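Local coordinates for protein nonribosomal peptide synthase (Streptomyces sp. MJ635-86F5, PDB 5JJP) that probably activates an aliphatic beta-amino acid by ATP-dependent adenylation, as an adenylating enzyme of the ANL superfamily, at residues 381-386 against 423-428. Numbering follows the deposited sequence.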
ATOM      1  N   GLY A 381      20.777  16.983  -6.081  1.00 35.56           N
ATOM      2  CA  GLY A 381      21.474  15.683  -5.956  1.00 34.91           C
ATOM      3  C   GLY A 381      20.433  14.570  -5.931  1.00 30.14           C
ATOM      4  O   GLY A 381      19.246  14.837  -6.111  1.00 30.38           O
ATOM      5  N   GLU A 382      20.887  13.339  -5.712  1.00 28.32           N
ATOM      6  CA  GLU A 382      20.005  12.171  -5.676  1.00 28.30           C
ATOM      7  C   GLU A 382      19.556  11.878  -4.251  1.00 24.51           C
ATOM      8  O   GLU A 382      20.376  11.935  -3.321  1.00 21.18           O
ATOM      9  CB  GLU A 382      20.721  10.936  -6.189  1.00 28.40           C
ATOM     10  CG  GLU A 382      19.824   9.717  -6.207  1.00 29.67           C
ATOM     11  CD  GLU A 382      20.494   8.491  -6.807  1.00 28.89           C
ATOM     12  OE1 GLU A 382      21.737   8.512  -6.960  1.00 28.04           O
ATOM     13  OE2 GLU A 382      19.771   7.500  -7.038  1.00 25.04           O
ATOM     14  N   ILE A 383      18.257  11.608  -4.075  1.00 21.17           N
ATOM     15  CA  ILE A 383      17.736  11.283  -2.717  1.00 21.72           C
ATOM     16  C   ILE A 383      18.145   9.866  -2.352  1.00 20.15           C
ATOM     17  O   ILE A 383      17.906   8.961  -3.125  1.00 21.53           O
ATOM     18  CB  ILE A 383      16.199  11.379  -2.589  1.00 20.75           C
ATOM     19  CG1 ILE A 383      15.710  12.787  -2.893  1.00 23.32           C
ATOM     20  CG2 ILE A 383      15.751  11.009  -1.184  1.00 20.70           C
ATOM     21  CD1 ILE A 383      14.213  12.850  -3.182  1.00 24.80           C
ATOM     22  N   TYR A 384      18.848   9.738  -1.220  1.00 20.84           N
ATOM     23  CA  TYR A 384      19.112   8.469  -0.532  1.00 20.61           C
ATOM     24  C   TYR A 384      18.191   8.377   0.699  1.00 20.76           C
ATOM     25  O   TYR A 384      18.147   9.286   1.513  1.00 17.00           O
ATOM     26  CB  TYR A 384      20.540   8.358  -0.039  1.00 20.63           C
ATOM     27  CG  TYR A 384      21.606   8.140  -1.106  1.00 22.45           C
ATOM     28  CD1 TYR A 384      21.499   8.711  -2.385  1.00 23.31           C
ATOM     29  CD2 TYR A 384      22.768   7.445  -0.803  1.00 24.01           C
ATOM     30  CE1 TYR A 384      22.513   8.548  -3.335  1.00 25.63           C
ATOM     31  CE2 TYR A 384      23.783   7.261  -1.735  1.00 25.32           C
ATOM     32  CZ  TYR A 384      23.665   7.827  -2.990  1.00 27.57           C
ATOM     33  OH  TYR A 384      24.645   7.646  -3.918  1.00 26.94           O
ATOM     34  N   LEU A 385      17.441   7.253   0.797  1.00 21.35           N
ATOM     35  CA  LEU A 385      16.475   7.036   1.886  1.00 18.83           C
ATOM     36  C   LEU A 385      17.010   6.016   2.897  1.00 16.76           C
ATOM     37  O   LEU A 385      17.349   4.892   2.563  1.00 15.12           O
ATOM     38  CB  LEU A 385      15.159   6.600   1.308  1.00 18.40           C
ATOM     39  CG  LEU A 385      14.036   6.246   2.262  1.00 19.06           C
ATOM     40  CD1 LEU A 385      13.459   7.424   3.024  1.00 18.12           C
ATOM     41  CD2 LEU A 385      12.951   5.609   1.424  1.00 18.94           C
ATOM     42  N   ARG A 386      17.110   6.465   4.139  1.00 15.72           N
ATOM     43  CA  ARG A 386      17.488   5.666   5.250  1.00 15.58           C
ATOM     44  C   ARG A 386      16.172   5.360   5.997  1.00 17.26           C
ATOM     45  O   ARG A 386      15.533   6.258   6.524  1.00 16.85           O
ATOM     46  CB  ARG A 386      18.437   6.469   6.136  1.00 15.95           C
ATOM     47  CG  ARG A 386      18.954   5.744   7.355  1.00 15.72           C
ATOM     48  CD  ARG A 386      19.757   6.670   8.241  1.00 17.01           C
ATOM     49  NE  ARG A 386      20.828   7.349   7.499  1.00 18.93           N
ATOM     50  CZ  ARG A 386      22.055   6.839   7.342  1.00 19.06           C
ATOM     51  NH1 ARG A 386      22.388   5.658   7.848  1.00 17.18           N
ATOM     52  NH2 ARG A 386      22.948   7.530   6.691  1.00 21.77           N
ATOM     53  N   ASP A 423      15.701   9.412  -7.529  1.00 24.12           N
ATOM     54  CA  ASP A 423      15.044  10.716  -7.608  1.00 24.03           C
ATOM     55  C   ASP A 423      16.060  11.851  -7.393  1.00 23.63           C
ATOM     56  O   ASP A 423      16.921  11.763  -6.518  1.00 23.43           O
ATOM     57  CB  ASP A 423      13.937  10.844  -6.536  1.00 25.72           C
ATOM     58  CG  ASP A 423      12.789   9.895  -6.738  1.00 26.05           C
ATOM     59  OD1 ASP A 423      12.482   9.553  -7.905  1.00 27.96           O
ATOM     60  OD2 ASP A 423      12.158   9.501  -5.719  1.00 25.61           O
ATOM     61  N   LEU A 424      15.903  12.944  -8.151  1.00 24.01           N
ATOM     62  CA  LEU A 424      16.684  14.148  -7.955  1.00 24.37           C
ATOM     63  C   LEU A 424      15.914  15.154  -7.108  1.00 23.48           C
ATOM     64  O   LEU A 424      14.683  15.195  -7.134  1.00 21.41           O
ATOM     65  CB  LEU A 424      16.970  14.777  -9.286  1.00 29.52           C
ATOM     66  CG  LEU A 424      17.811  13.920 -10.243  1.00 31.06           C
ATOM     67  CD1 LEU A 424      17.972  14.643 -11.566  1.00 32.09           C
ATOM     68  CD2 LEU A 424      19.172  13.661  -9.637  1.00 30.30           C
ATOM     69  N   ALA A 425      16.640  15.929  -6.321  1.00 23.23           N
ATOM     70  CA  ALA A 425      16.024  16.937  -5.494  1.00 27.27           C
ATOM     71  C   ALA A 425      17.073  17.889  -4.935  1.00 26.81           C
ATOM     72  O   ALA A 425      18.252  17.598  -4.944  1.00 26.27           O
ATOM     73  CB  ALA A 425      15.234  16.282  -4.338  1.00 26.98           C
ATOM     74  N   TYR A 426      16.618  19.022  -4.437  1.00 29.90           N
ATOM     75  CA  TYR A 426      17.470  19.930  -3.687  1.00 32.16           C
ATOM     76  C   TYR A 426      16.797  20.177  -2.358  1.00 36.05           C
ATOM     77  O   TYR A 426      15.599  19.871  -2.165  1.00 34.96           O
ATOM     78  CB  TYR A 426      17.706  21.284  -4.416  1.00 30.36           C
ATOM     79  CG  TYR A 426      16.440  22.094  -4.635  1.00 28.54           C
ATOM     80  CD1 TYR A 426      15.731  22.006  -5.849  1.00 28.52           C
ATOM     81  CD2 TYR A 426      15.926  22.907  -3.632  1.00 28.71           C
ATOM     82  CE1 TYR A 426      14.538  22.713  -6.054  1.00 28.54           C
ATOM     83  CE2 TYR A 426      14.729  23.625  -3.836  1.00 30.00           C
ATOM     84  CZ  TYR A 426      14.049  23.513  -5.054  1.00 28.29           C
ATOM     85  OH  TYR A 426      12.877  24.200  -5.268  1.00 32.22           O
ATOM     86  N   ARG A 427      17.587  20.760  -1.462  1.00 40.07           N
ATOM     87  CA  ARG A 427      17.229  21.011  -0.082  1.00 43.42           C
ATOM     88  C   ARG A 427      17.066  22.529   0.102  1.00 42.37           C
ATOM     89  O   ARG A 427      17.769  23.295  -0.534  1.00 37.72           O
ATOM     90  CB  ARG A 427      18.378  20.468   0.772  1.00 49.82           C
ATOM     91  CG  ARG A 427      18.064  20.254   2.245  1.00 62.49           C
ATOM     92  CD  ARG A 427      19.338  20.266   3.093  1.00 68.70           C
ATOM     93  NE  ARG A 427      20.337  19.340   2.576  1.00 76.58           N
ATOM     94  CZ  ARG A 427      21.556  19.666   2.156  1.00 88.11           C
ATOM     95  NH1 ARG A 427      22.000  20.925   2.190  1.00100.99           N
ATOM     96  NH2 ARG A 427      22.353  18.707   1.699  1.00 88.47           N
ATOM     97  N   ASP A 428      16.123  22.964   0.937  1.00 45.45           N
ATOM     98  CA  ASP A 428      16.073  24.379   1.349  1.00 46.67           C
ATOM     99  C   ASP A 428      16.942  24.590   2.582  1.00 49.34           C
ATOM    100  O   ASP A 428      17.582  23.643   3.054  1.00 56.82           O
ATOM    101  CB  ASP A 428      14.627  24.890   1.548  1.00 44.10           C
ATOM    102  CG  ASP A 428      13.887  24.249   2.743  1.00 45.99           C
ATOM    103  OD1 ASP A 428      14.488  23.603   3.639  1.00 45.99           O
ATOM    104  OD2 ASP A 428      12.651  24.422   2.800  1.00 45.93           O
TER
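G381 and A425 form an antiparallel hydrogen-bonded pair: G381 N donates to A425 O (2.8 Å), and A425 N returns a bond to G381 O. Two residues further along, I383 N gives a third bond to D423 O (2.8 Å, N-H...O angle 164°). Between these lies the non-hydrogen-bonded pair of E382 and L424, whose CA atoms are 4.5 Å apart; here CA-H...O contacts add to the pairing, L424 CA meeting G381 O and E382 CA meeting D423 O, each at 3.2 Å. The segment axes stand at 103°, far from a flat antiparallel pair, and bonding between the two segments stays within 381-383 and 423-425.

Apolar contact centres on I383. Its CG1 stands beside the backbone N (chi1 -60°), which carries CD1 over the methyl of A425 (CD1 to CB 3.8 Å) and against CB of D423 (3.9 Å). The branched isoleucine fills this corner, and the small alanine admits its tip. An alanine in place of I383 would probably open a gap beside A425 CB and D423 CB. Separately, on the face of E382, methyl CD2 of L424 makes a van der Waals contact with G381 O (3.7 Å).

Each buried carboxylate has one arginine and one neutral donor, which suits an acidic residue there: R420 and G422 N for E382, R438 and Y329 OH for D423. D423 ends the Thr-Gly-Asp motif (T421, G422) of ANL enzymes, whose aspartate in relatives binds the nucleotide ribose.

Both segments belong to an antiparallel sheet, in which strand 381-386 runs between strands 363-367 and 417-427. M364 and V366 of the first touch I383, as does L433 of strand 433-438.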